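Local structure of putative lipase (Bacteroides thetaiotaomicron VPI-5482, 3BZW) at residues Q25-Y31 against L57-V63; Y42-I46 against Y234-D239; F111-Q117 against T130-P136; F216-M222 against R250-L255. The protein is a putative lipase of the GDSL-like (SGNH hydrolase) family, probably hydrolysing ester bonds in lipids, possibly those of lysophospholipids. All blocks are in the same frame, centred on the assembly; numbering follows the deposited sequence.

From the N terminus, 25-31 pairs with 57-63 in interaction 1, closing the first loop and joining two neighbouring strands at one edge of the parallel sheet. Residues 42-46 fall inside that loop but reach forward to 234-239, so interactions 1 and 2 cross. Interaction 3, a short-range closure between 111-117 and 130-136, lies wholly within the long span bridged by interaction 2, yet the centres of these two contacts are about 49 Å apart. Interaction 4 starts at 216-222 and ends at 250-255 in the last helix; it crosses interaction 2. Interactions 1, 2 and 4 thus knit the globular body together, whereas interaction 3 builds a remote hairpin.

Interaction 1 (Q25-Y31 against L57-V63)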
# COMPACT_ATOMS: atom_id res chain seq x y z
N GLN A 25 -22.19 -33.96 22.55
CA GLN A 25 -22.46 -35.37 22.82
C GLN A 25 -23.90 -35.61 23.25
O GLN A 25 -24.39 -34.97 24.19
CB GLN A 25 -21.52 -35.86 23.93
CG GLN A 25 -21.83 -37.25 24.46
CD GLN A 25 -21.53 -38.35 23.46
OE1 GLN A 25 -20.39 -38.49 23.01
NE2 GLN A 25 -22.55 -39.13 23.11
N GLY A 26 -24.58 -36.52 22.56
CA GLY A 26 -25.96 -36.86 22.88
C GLY A 26 -27.03 -35.81 22.61
O GLY A 26 -28.19 -36.01 22.96
N LYS A 27 -26.65 -34.71 21.97
CA LYS A 27 -27.61 -33.65 21.68
C LYS A 27 -28.43 -33.89 20.41
O LYS A 27 -28.10 -34.75 19.59
CB LYS A 27 -26.89 -32.31 21.57
CG LYS A 27 -26.10 -31.93 22.82
CD LYS A 27 -26.98 -31.89 24.06
CE LYS A 27 -26.16 -31.50 25.28
NZ LYS A 27 -26.93 -31.63 26.55
N LYS A 28 -29.51 -33.14 20.27
CA LYS A 28 -30.36 -33.26 19.10
C LYS A 28 -30.12 -32.02 18.25
O LYS A 28 -30.29 -30.89 18.71
CB LYS A 28 -31.82 -33.37 19.54
CG LYS A 28 -31.99 -34.52 20.53
CD LYS A 28 -33.40 -35.04 20.62
CE LYS A 28 -33.43 -36.26 21.54
NZ LYS A 28 -34.77 -36.90 21.57
N VAL A 29 -29.72 -32.25 17.00
CA VAL A 29 -29.39 -31.15 16.10
C VAL A 29 -30.21 -31.07 14.82
O VAL A 29 -30.48 -32.08 14.17
CB VAL A 29 -27.89 -31.21 15.70
CG1 VAL A 29 -27.55 -30.06 14.78
CG2 VAL A 29 -27.02 -31.18 16.96
N GLY A 30 -30.61 -29.85 14.47
CA GLY A 30 -31.35 -29.64 13.24
C GLY A 30 -30.36 -29.26 12.16
O GLY A 30 -29.54 -28.38 12.37
N TYR A 31 -30.43 -29.93 11.01
CA TYR A 31 -29.51 -29.62 9.92
C TYR A 31 -30.24 -28.99 8.73
O TYR A 31 -31.02 -29.65 8.04
CB TYR A 31 -28.79 -30.89 9.46
CG TYR A 31 -27.94 -31.54 10.53
CD1 TYR A 31 -28.48 -32.46 11.43
CD2 TYR A 31 -26.58 -31.25 10.63
CE1 TYR A 31 -27.69 -33.08 12.41
CE2 TYR A 31 -25.78 -31.86 11.60
CZ TYR A 31 -26.33 -32.77 12.48
OH TYR A 31 -25.53 -33.38 13.42
N LEU A 57 -20.96 -39.20 18.05
CA LEU A 57 -21.33 -38.42 19.22
C LEU A 57 -22.74 -38.67 19.74
O LEU A 57 -23.17 -38.01 20.69
CB LEU A 57 -21.15 -36.93 18.92
CG LEU A 57 -19.71 -36.51 18.59
CD1 LEU A 57 -19.67 -35.04 18.19
CD2 LEU A 57 -18.83 -36.75 19.80
N GLY A 58 -23.45 -39.60 19.13
CA GLY A 58 -24.81 -39.90 19.56
C GLY A 58 -25.75 -38.73 19.36
O GLY A 58 -26.69 -38.53 20.14
N ILE A 59 -25.51 -37.96 18.30
CA ILE A 59 -26.33 -36.80 17.99
C ILE A 59 -27.53 -37.16 17.11
O ILE A 59 -27.36 -37.68 16.01
CB ILE A 59 -25.49 -35.71 17.27
CG1 ILE A 59 -24.39 -35.22 18.22
CG2 ILE A 59 -26.38 -34.56 16.82
CD1 ILE A 59 -23.43 -34.23 17.58
N THR A 60 -28.74 -36.89 17.61
CA THR A 60 -29.95 -37.18 16.85
C THR A 60 -30.12 -36.10 15.79
O THR A 60 -30.20 -34.92 16.10
CB THR A 60 -31.20 -37.19 17.77
OG1 THR A 60 -31.08 -38.25 18.72
CG2 THR A 60 -32.46 -37.39 16.95
N PRO A 61 -30.19 -36.51 14.52
CA PRO A 61 -30.34 -35.52 13.44
C PRO A 61 -31.76 -35.27 12.95
O PRO A 61 -32.50 -36.20 12.66
CB PRO A 61 -29.46 -36.10 12.35
CG PRO A 61 -29.79 -37.57 12.45
CD PRO A 61 -29.84 -37.83 13.96
N PHE A 62 -32.13 -34.00 12.86
CA PHE A 62 -33.43 -33.61 12.32
C PHE A 62 -32.97 -32.88 11.05
O PHE A 62 -32.59 -31.71 11.09
CB PHE A 62 -34.15 -32.65 13.27
CG PHE A 62 -34.47 -33.26 14.62
CD1 PHE A 62 -34.99 -34.55 14.72
CD2 PHE A 62 -34.30 -32.52 15.79
CE1 PHE A 62 -35.32 -35.09 15.96
CE2 PHE A 62 -34.62 -33.05 17.03
CZ PHE A 62 -35.14 -34.35 17.12
N VAL A 63 -33.00 -33.59 9.93
CA VAL A 63 -32.53 -33.05 8.66
C VAL A 63 -33.58 -32.44 7.75
O VAL A 63 -34.58 -33.09 7.41
CB VAL A 63 -31.77 -34.14 7.86
CG1 VAL A 63 -31.16 -33.55 6.60
CG2 VAL A 63 -30.70 -34.77 8.74
O HOH W 1 -29.27 -37.86 20.67
O HOH W 2 -26.38 -36.05 13.81
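This is a parallel strand pairing at one edge of the five-stranded sheet: 60-63 is an outermost strand within the chain and strand 28-33 is the next one inward, their local directions 24° apart. Four backbone bonds fix the register: Thr60 N to Lys27 O, Val29 N to Thr60 O, Phe62 N to Val29 O and Tyr31 N to Phe62 O. Before the strands, Gly26 N donates to Leu57 O at 2.8 Å, just where helix 49-57 gives way to Gly58.

On the face of Val29, Pro61, Tyr31 and Val63, Val29 CG1 stands anti to the backbone N (chi1 -179°), which leaves CG2 facing Ile59, just before the strand. Val29 CG2 meets Ile59 CG2 at 3.4 Å, a tight fit, and Tyr31 CE1 lies 3.5 Å from Pro61 CB. The Tyr31 hydroxyl donates to a water that in turn donates to Ile59 O. On the opposite face Lys28 runs alongside Thr60, and its CB approaches Phe62 CE2 at 3.8 Å. Tyr31 and Pro61 also touch helix 49-57, which links the strands. Strand 28-33, helix and strand 60-63 therefore form a beta-alpha-beta crossover, the building unit of the alpha/beta/alpha sandwich of SGNH hydrolases.

Interaction 2 (Y42-I46 against Y234-D239); sequences YGDNI and YDAGYD
Asp239 OD2 is gripped by two groups: Tyr42 OH donates to it at 2.6 Å, and ND1 of His242 is hydrogen-bonded to the same oxygen. Asp239 OD2 accepts the tyrosine proton with its anti lone pair, turned away from OD1, and sits at the ring edge, in its plane, while the carboxylate is rotated 44° from that ring. Asp239 OD1 is held separately by the backbone N of Leu241, so both ends of the carboxylate are anchored and its rotation is restrained. Asp239 and His242 have the spacing of the DxxH motif that supplies the aspartate and histidine of the catalytic triad in SGNH hydrolases; by that analogy Tyr42 would be a second-shell residue positioning the aspartate.

Tyr42 CG lies anti to its carbonyl carbon (chi1 -74°), which carries the ring across to Tyr234 and its hydroxyl to Asp239. The two rings form a face-to-face stack, with centroids 3.8 Å apart and planes at 16°; CD2 of Tyr234 lies over the centre of the Tyr42 ring. Tyr234 CD1 also meets Ile46 CD1 at 3.6 Å, and its hydroxyl end abuts the chain of Asn45. The turn carrying Asp239 is shaped within 234-239: Asp235 OD1 accepts from Gly237 N (2.9 Å) in an Asx turn and also from Tyr238 N, while Tyr238 and Asp239 both face Asp235 in a classic beta bulge.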
# COMPACT_ATOMS: atom_id res chain seq x y z
N TYR A 42 -27.89 -38.87 -4.05
CA TYR A 42 -27.36 -40.14 -4.57
C TYR A 42 -27.81 -41.31 -3.70
O TYR A 42 -27.15 -42.35 -3.63
CB TYR A 42 -25.83 -40.08 -4.67
CG TYR A 42 -25.34 -39.23 -5.82
CD1 TYR A 42 -25.52 -39.63 -7.14
CD2 TYR A 42 -24.72 -38.00 -5.59
CE1 TYR A 42 -25.10 -38.83 -8.21
CE2 TYR A 42 -24.30 -37.19 -6.65
CZ TYR A 42 -24.49 -37.61 -7.95
OH TYR A 42 -24.08 -36.80 -8.99
N GLY A 43 -28.95 -41.12 -3.04
CA GLY A 43 -29.51 -42.15 -2.18
C GLY A 43 -28.55 -42.70 -1.15
O GLY A 43 -27.89 -41.94 -0.43
N ASP A 44 -28.47 -44.02 -1.07
CA ASP A 44 -27.59 -44.67 -0.11
C ASP A 44 -26.14 -44.78 -0.58
O ASP A 44 -25.32 -45.41 0.07
CB ASP A 44 -28.11 -46.07 0.22
CG ASP A 44 -29.50 -46.04 0.83
OD1 ASP A 44 -29.76 -45.17 1.69
OD2 ASP A 44 -30.33 -46.89 0.45
N ASN A 45 -25.83 -44.17 -1.72
CA ASN A 45 -24.47 -44.21 -2.23
C ASN A 45 -23.56 -43.28 -1.42
O ASN A 45 -22.34 -43.39 -1.48
CB ASN A 45 -24.42 -43.81 -3.70
CG ASN A 45 -25.05 -44.85 -4.60
OD1 ASN A 45 -26.17 -44.67 -5.09
ND2 ASN A 45 -24.34 -45.96 -4.79
N ILE A 46 -24.18 -42.37 -0.67
CA ILE A 46 -23.44 -41.42 0.15
C ILE A 46 -23.94 -41.41 1.59
O ILE A 46 -25.13 -41.26 1.85
CB ILE A 46 -23.57 -39.98 -0.40
CG1 ILE A 46 -22.95 -39.89 -1.80
CG2 ILE A 46 -22.88 -39.00 0.55
CD1 ILE A 46 -23.09 -38.53 -2.44
N TYR A 234 -18.04 -37.10 -5.47
CA TYR A 234 -18.74 -38.21 -6.12
C TYR A 234 -18.37 -38.73 -7.50
O TYR A 234 -18.20 -39.94 -7.68
CB TYR A 234 -20.25 -37.95 -6.11
CG TYR A 234 -21.04 -39.23 -6.20
CD1 TYR A 234 -21.15 -40.08 -5.09
CD2 TYR A 234 -21.64 -39.63 -7.40
CE1 TYR A 234 -21.83 -41.29 -5.18
CE2 TYR A 234 -22.32 -40.85 -7.49
CZ TYR A 234 -22.41 -41.67 -6.38
OH TYR A 234 -23.07 -42.87 -6.47
N ASP A 235 -18.25 -37.85 -8.49
CA ASP A 235 -17.97 -38.32 -9.84
C ASP A 235 -16.92 -37.47 -10.55
O ASP A 235 -17.18 -36.35 -10.96
CB ASP A 235 -19.29 -38.31 -10.64
CG ASP A 235 -19.20 -39.10 -11.94
OD1 ASP A 235 -18.28 -38.86 -12.74
OD2 ASP A 235 -20.08 -39.96 -12.16
N ALA A 236 -15.72 -38.03 -10.69
CA ALA A 236 -14.61 -37.34 -11.33
C ALA A 236 -14.97 -36.74 -12.69
O ALA A 236 -14.47 -35.68 -13.06
CB ALA A 236 -13.43 -38.29 -11.49
N GLY A 237 -15.85 -37.40 -13.43
CA GLY A 237 -16.20 -36.87 -14.74
C GLY A 237 -17.42 -35.98 -14.84
O GLY A 237 -17.48 -35.11 -15.72
N TYR A 238 -18.38 -36.15 -13.94
CA TYR A 238 -19.62 -35.37 -14.01
C TYR A 238 -20.06 -34.63 -12.75
O TYR A 238 -20.96 -33.79 -12.82
CB TYR A 238 -20.76 -36.30 -14.45
CG TYR A 238 -20.47 -37.04 -15.74
CD1 TYR A 238 -20.83 -36.51 -16.98
CD2 TYR A 238 -19.82 -38.27 -15.72
CE1 TYR A 238 -20.54 -37.19 -18.17
CE2 TYR A 238 -19.52 -38.95 -16.90
CZ TYR A 238 -19.88 -38.41 -18.12
OH TYR A 238 -19.58 -39.10 -19.28
N ASP A 239 -19.45 -34.93 -11.61
CA ASP A 239 -19.87 -34.27 -10.38
C ASP A 239 -18.73 -33.99 -9.41
O ASP A 239 -18.38 -34.83 -8.59
CB ASP A 239 -20.94 -35.11 -9.67
CG ASP A 239 -21.63 -34.35 -8.55
OD1 ASP A 239 -21.12 -33.28 -8.16
OD2 ASP A 239 -22.68 -34.83 -8.06

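Interaction 3 (F111-Q117 against T130-P136); sequences FTEQEEQ and TRKKRTP
Gln117 NE2 donates to Thr130 OG1 at 2.7 Å, a nearly straight bond (161°) with the acceptor in the plane of the amide. The Gln117 chain reaches it by bending at its second torsion (chi2 -59°), which turns the amide toward the Thr130 hydroxyl. Six backbone bonds follow, N-H...O bonds running both ways between Glu116 and Arg131, Gln114 and Lys133, and Thr112 and Thr135; these are the hydrogen-bonded pairs of an antiparallel register. A water bridges Thr112 OG1 and Pro136 O beyond the last of them.

Opposite charges come near each other on the face of Glu113, Glu115 and Lys132 without pairing: Glu113 OE1 lies 4.3 Å from Lys132 NZ, and the closer touch is OE1 on Lys132 CD at 3.1 Å. That oxygen is hydrogen-bonded instead to Tyr194 of a second subunit, where Asp196 also forms a salt bridge with Arg134. Lys133 NZ is hydrogen-bonded to Ser186 OG of that subunit.

Phe111 packs against Arg134 and Pro136. Arg134 runs extended from CG to NE across its ring, with CD 3.7 Å from the centroid and only 8° off the normal, a CH-pi contact; the guanidinium plane is nearly aligned with the ring. At the ring's CD1, Pro136 CD packs at 3.9 Å. On the opposite face of the hairpin, which carries Gln114, Glu116 and Lys133, Glu116 CG meets Lys133 CB at 3.7 Å. Together the strands form a two-stranded antiparallel beta hairpin, projecting from the globular body as an arm that reaches a second subunit.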
# COMPACT_ATOMS: atom_id res chain seq x y z
N PHE A 111 -27.65 -3.21 4.55
CA PHE A 111 -28.54 -2.20 5.12
C PHE A 111 -28.83 -1.05 4.15
O PHE A 111 -28.24 -0.95 3.08
CB PHE A 111 -27.89 -1.52 6.33
CG PHE A 111 -27.53 -2.44 7.46
CD1 PHE A 111 -28.42 -2.66 8.50
CD2 PHE A 111 -26.27 -3.03 7.51
CE1 PHE A 111 -28.06 -3.45 9.59
CE2 PHE A 111 -25.90 -3.82 8.60
CZ PHE A 111 -26.80 -4.03 9.65
N THR A 112 -29.75 -0.19 4.59
CA THR A 112 -30.06 1.05 3.89
C THR A 112 -29.80 2.04 5.04
O THR A 112 -29.87 1.65 6.21
CB THR A 112 -31.54 1.16 3.45
OG1 THR A 112 -32.39 1.02 4.60
CG2 THR A 112 -31.87 0.08 2.43
N GLU A 113 -29.46 3.28 4.73
CA GLU A 113 -29.18 4.26 5.80
C GLU A 113 -29.81 5.61 5.50
O GLU A 113 -30.02 5.97 4.35
CB GLU A 113 -27.68 4.47 5.97
CG GLU A 113 -26.85 3.23 6.20
CD GLU A 113 -25.36 3.53 6.10
OE1 GLU A 113 -24.74 3.91 7.12
OE2 GLU A 113 -24.80 3.39 4.99
N GLN A 114 -30.09 6.36 6.56
CA GLN A 114 -30.65 7.70 6.43
C GLN A 114 -30.52 8.44 7.75
O GLN A 114 -30.51 7.83 8.83
CB GLN A 114 -32.12 7.64 6.00
CG GLN A 114 -33.07 6.98 6.98
CD GLN A 114 -34.50 6.97 6.48
OE1 GLN A 114 -35.10 8.02 6.24
NE2 GLN A 114 -35.06 5.78 6.31
N GLU A 115 -30.40 9.76 7.67
CA GLU A 115 -30.28 10.58 8.87
C GLU A 115 -31.61 10.53 9.60
O GLU A 115 -32.67 10.62 8.98
CB GLU A 115 -29.96 12.04 8.50
CG GLU A 115 -28.61 12.25 7.84
CD GLU A 115 -27.46 11.76 8.69
OE1 GLU A 115 -27.50 11.95 9.93
OE2 GLU A 115 -26.50 11.20 8.12
N GLU A 116 -31.56 10.36 10.92
CA GLU A 116 -32.76 10.29 11.73
C GLU A 116 -32.60 11.12 13.00
O GLU A 116 -31.49 11.40 13.43
CB GLU A 116 -33.05 8.84 12.14
CG GLU A 116 -33.48 7.90 11.02
CD GLU A 116 -34.83 8.26 10.44
OE1 GLU A 116 -35.71 8.70 11.21
OE2 GLU A 116 -35.02 8.09 9.22
N GLN A 117 -33.73 11.53 13.57
CA GLN A 117 -33.73 12.28 14.81
C GLN A 117 -33.94 11.24 15.90
O GLN A 117 -34.81 10.38 15.77
CB GLN A 117 -34.89 13.29 14.83
CG GLN A 117 -34.74 14.40 13.82
CD GLN A 117 -33.48 15.20 14.04
OE1 GLN A 117 -33.34 15.90 15.04
NE2 GLN A 117 -32.54 15.08 13.11
N THR A 130 -29.32 14.44 15.65
CA THR A 130 -29.30 13.82 14.33
C THR A 130 -28.22 12.74 14.25
O THR A 130 -27.05 13.01 14.47
CB THR A 130 -29.02 14.86 13.24
OG1 THR A 130 -30.00 15.91 13.32
CG2 THR A 130 -29.08 14.22 11.86
N ARG A 131 -28.64 11.52 13.93
CA ARG A 131 -27.71 10.40 13.82
C ARG A 131 -28.07 9.52 12.64
O ARG A 131 -29.25 9.30 12.37
CB ARG A 131 -27.74 9.56 15.10
CG ARG A 131 -27.30 10.28 16.36
CD ARG A 131 -25.78 10.40 16.45
NE ARG A 131 -25.36 11.02 17.70
CZ ARG A 131 -25.35 12.33 17.93
NH1 ARG A 131 -25.73 13.18 16.99
NH2 ARG A 131 -24.96 12.79 19.11
N LYS A 132 -27.07 9.03 11.93
CA LYS A 132 -27.33 8.15 10.80
C LYS A 132 -27.84 6.83 11.38
O LYS A 132 -27.24 6.29 12.31
CB LYS A 132 -26.05 7.92 9.99
CG LYS A 132 -26.26 7.03 8.77
CD LYS A 132 -24.97 6.83 7.98
CE LYS A 132 -24.47 8.14 7.37
NZ LYS A 132 -23.28 7.91 6.50
N LYS A 133 -28.95 6.34 10.85
CA LYS A 133 -29.54 5.09 11.31
C LYS A 133 -29.58 4.10 10.16
O LYS A 133 -29.89 4.47 9.03
CB LYS A 133 -30.96 5.32 11.83
CG LYS A 133 -31.58 4.11 12.53
CD LYS A 133 -33.08 4.30 12.76
CE LYS A 133 -33.63 3.30 13.78
NZ LYS A 133 -33.43 1.88 13.37
N ARG A 134 -29.25 2.84 10.45
CA ARG A 134 -29.27 1.81 9.42
C ARG A 134 -30.42 0.83 9.65
O ARG A 134 -30.81 0.57 10.79
CB ARG A 134 -27.93 1.06 9.39
CG ARG A 134 -27.63 0.27 10.66
CD ARG A 134 -26.22 -0.29 10.62
NE ARG A 134 -25.83 -0.87 11.90
CZ ARG A 134 -24.60 -1.29 12.19
NH1 ARG A 134 -23.63 -1.18 11.28
NH2 ARG A 134 -24.33 -1.80 13.39
N THR A 135 -30.96 0.31 8.55
CA THR A 135 -32.06 -0.64 8.59
C THR A 135 -31.71 -1.82 7.69
O THR A 135 -31.38 -1.64 6.53
CB THR A 135 -33.36 0.01 8.08
OG1 THR A 135 -33.68 1.15 8.88
CG2 THR A 135 -34.52 -0.98 8.13
N PRO A 136 -31.77 -3.05 8.23
CA PRO A 136 -31.44 -4.20 7.38
C PRO A 136 -32.38 -4.34 6.19
O PRO A 136 -33.57 -4.05 6.29
CB PRO A 136 -31.53 -5.38 8.36
CG PRO A 136 -32.52 -4.91 9.38
CD PRO A 136 -32.12 -3.47 9.59
O HOH W 3 -33.95 -1.52 4.71

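Interaction 4 (F216-M222 against R250-L255)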
# COMPACT_ATOMS: atom_id res chain seq x y z
N PHE A 216 -16.11 -23.57 7.16
CA PHE A 216 -16.00 -24.89 6.56
C PHE A 216 -15.24 -24.86 5.24
O PHE A 216 -14.47 -25.77 4.93
CB PHE A 216 -17.42 -25.44 6.34
CG PHE A 216 -17.60 -26.86 6.79
CD1 PHE A 216 -17.04 -27.31 7.98
CD2 PHE A 216 -18.38 -27.75 6.04
CE1 PHE A 216 -17.24 -28.61 8.42
CE2 PHE A 216 -18.59 -29.05 6.48
CZ PHE A 216 -18.02 -29.49 7.67
N ASN A 217 -15.46 -23.79 4.48
CA ASN A 217 -14.80 -23.60 3.19
C ASN A 217 -13.30 -23.80 3.31
O ASN A 217 -12.66 -24.38 2.42
CB ASN A 217 -15.10 -22.19 2.67
CG ASN A 217 -14.47 -21.91 1.32
OD1 ASN A 217 -13.37 -21.35 1.24
ND2 ASN A 217 -15.16 -22.30 0.25
N ALA A 218 -12.72 -23.34 4.41
CA ALA A 218 -11.29 -23.49 4.62
C ALA A 218 -10.89 -24.70 5.49
O ALA A 218 -10.04 -25.49 5.08
CB ALA A 218 -10.71 -22.22 5.23
N VAL A 219 -11.50 -24.84 6.66
CA VAL A 219 -11.12 -25.92 7.57
C VAL A 219 -11.28 -27.37 7.12
O VAL A 219 -10.57 -28.24 7.63
CB VAL A 219 -11.78 -25.75 8.96
CG1 VAL A 219 -11.30 -24.43 9.58
CG2 VAL A 219 -13.29 -25.77 8.85
N THR A 220 -12.19 -27.65 6.19
CA THR A 220 -12.35 -29.02 5.71
C THR A 220 -11.11 -29.42 4.92
O THR A 220 -10.76 -30.60 4.81
CB THR A 220 -13.58 -29.18 4.79
OG1 THR A 220 -13.43 -28.34 3.64
CG2 THR A 220 -14.86 -28.81 5.52
N GLY A 221 -10.44 -28.41 4.35
CA GLY A 221 -9.25 -28.66 3.56
C GLY A 221 -9.56 -29.40 2.27
O GLY A 221 -8.68 -29.99 1.66
N MSE A 222 -10.82 -29.35 1.85
CA MSE A 222 -11.24 -30.03 0.63
C MSE A 222 -11.46 -29.07 -0.54
O MSE A 222 -12.38 -28.26 -0.52
CB MSE A 222 -12.53 -30.82 0.90
CG MSE A 222 -12.34 -32.05 1.79
SE MSE A 222 -13.99 -32.74 2.58
CE MSE A 222 -15.16 -32.56 1.05
N ARG A 250 -14.76 -36.70 6.13
CA ARG A 250 -13.74 -35.72 6.47
C ARG A 250 -14.46 -34.48 7.00
O ARG A 250 -14.02 -33.84 7.96
CB ARG A 250 -12.88 -35.38 5.25
CG ARG A 250 -11.88 -34.25 5.51
CD ARG A 250 -10.66 -34.32 4.59
NE ARG A 250 -9.74 -33.21 4.86
CZ ARG A 250 -8.47 -33.18 4.50
NH1 ARG A 250 -7.93 -34.21 3.85
NH2 ARG A 250 -7.72 -32.12 4.80
N MSE A 251 -15.59 -34.15 6.37
CA MSE A 251 -16.40 -33.00 6.79
C MSE A 251 -16.89 -33.20 8.23
O MSE A 251 -16.76 -32.31 9.07
CB MSE A 251 -17.62 -32.85 5.88
CG MSE A 251 -17.31 -32.25 4.51
SE MSE A 251 -18.75 -32.57 3.24
CE MSE A 251 -20.21 -31.82 4.26
N ALA A 252 -17.44 -34.38 8.49
CA ALA A 252 -17.97 -34.71 9.82
C ALA A 252 -16.88 -34.69 10.88
O ALA A 252 -17.07 -34.14 11.97
CB ALA A 252 -18.65 -36.08 9.79
N ARG A 253 -15.73 -35.27 10.57
CA ARG A 253 -14.64 -35.30 11.53
C ARG A 253 -14.14 -33.88 11.80
O ARG A 253 -13.75 -33.54 12.92
CB ARG A 253 -13.49 -36.16 11.00
CG ARG A 253 -12.62 -36.72 12.10
CD ARG A 253 -13.35 -37.82 12.85
NE ARG A 253 -12.77 -38.04 14.17
CZ ARG A 253 -13.17 -38.97 15.03
NH1 ARG A 253 -14.17 -39.79 14.70
NH2 ARG A 253 -12.59 -39.08 16.21
N THR A 254 -14.15 -33.04 10.77
CA THR A 254 -13.72 -31.66 10.91
C THR A 254 -14.71 -30.96 11.83
O THR A 254 -14.33 -30.30 12.79
CB THR A 254 -13.72 -30.93 9.54
OG1 THR A 254 -12.74 -31.53 8.69
CG2 THR A 254 -13.41 -29.45 9.71
N LEU A 255 -15.99 -31.15 11.53
CA LEU A 255 -17.07 -30.55 12.30
C LEU A 255 -16.99 -30.98 13.77
O LEU A 255 -17.21 -30.18 14.68
CB LEU A 255 -18.40 -30.97 11.68
CG LEU A 255 -19.66 -30.14 11.93
CD1 LEU A 255 -19.36 -28.66 11.77
CD2 LEU A 255 -20.74 -30.59 10.94
O HOH W 4 -8.07 -29.71 6.54
O HOH W 5 -10.19 -30.47 9.16
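The Phe216 ring wedges against helix 245-258 with its far end: CZ approaches Met251 CB at 3.8 Å, and CE1 reaches Leu255 CD1 at 4.0 Å. Met251, a selenomethionine, crosses the phenylalanine at about a right angle, its CE terminus at the ring edge and in plane, while Thr220 CG2 sits over the centre of one ring face. Met222, also a selenomethionine, extends this apolar patch: its SE lies 3.9 Å from Met251 CG and an equal distance from Arg250 CG, the arginine chain sliding past it in the opposite direction. Val219 CG2 meets Thr254 CG2 at the other end.

Helix 245-258 belongs to a helical layer of the alpha/beta/alpha sandwich. Met251 and Leu255 touch Tyr49 of helix 49-57 as well as residues of strand 91-95, so the contact fastens the short helix 216-219 and the turn after it to this layer. Gly221, the first residue to leave helical backbone angles, has a positive phi, and the chain turns there toward Met222.

Farther out, Arg250 stretches from CG to NE, its CG anti to the backbone N (chi1 174°), and NE donates to Thr220 O at 2.8 Å. The approach is close to the carbonyl axis, but the hydrogen bond is bent, with 135° at the hydrogen, and the oxygen lies 30° out of the guanidinium plane. One water joins Arg250 NH2 to Val219 O; another donates to both Val219 O and Thr254 OG1. Thr254 OG1 in turn donates to Arg250 O. Tyr232 OH holds NH1, and Lys161 O of a neighbouring subunit holds NH2.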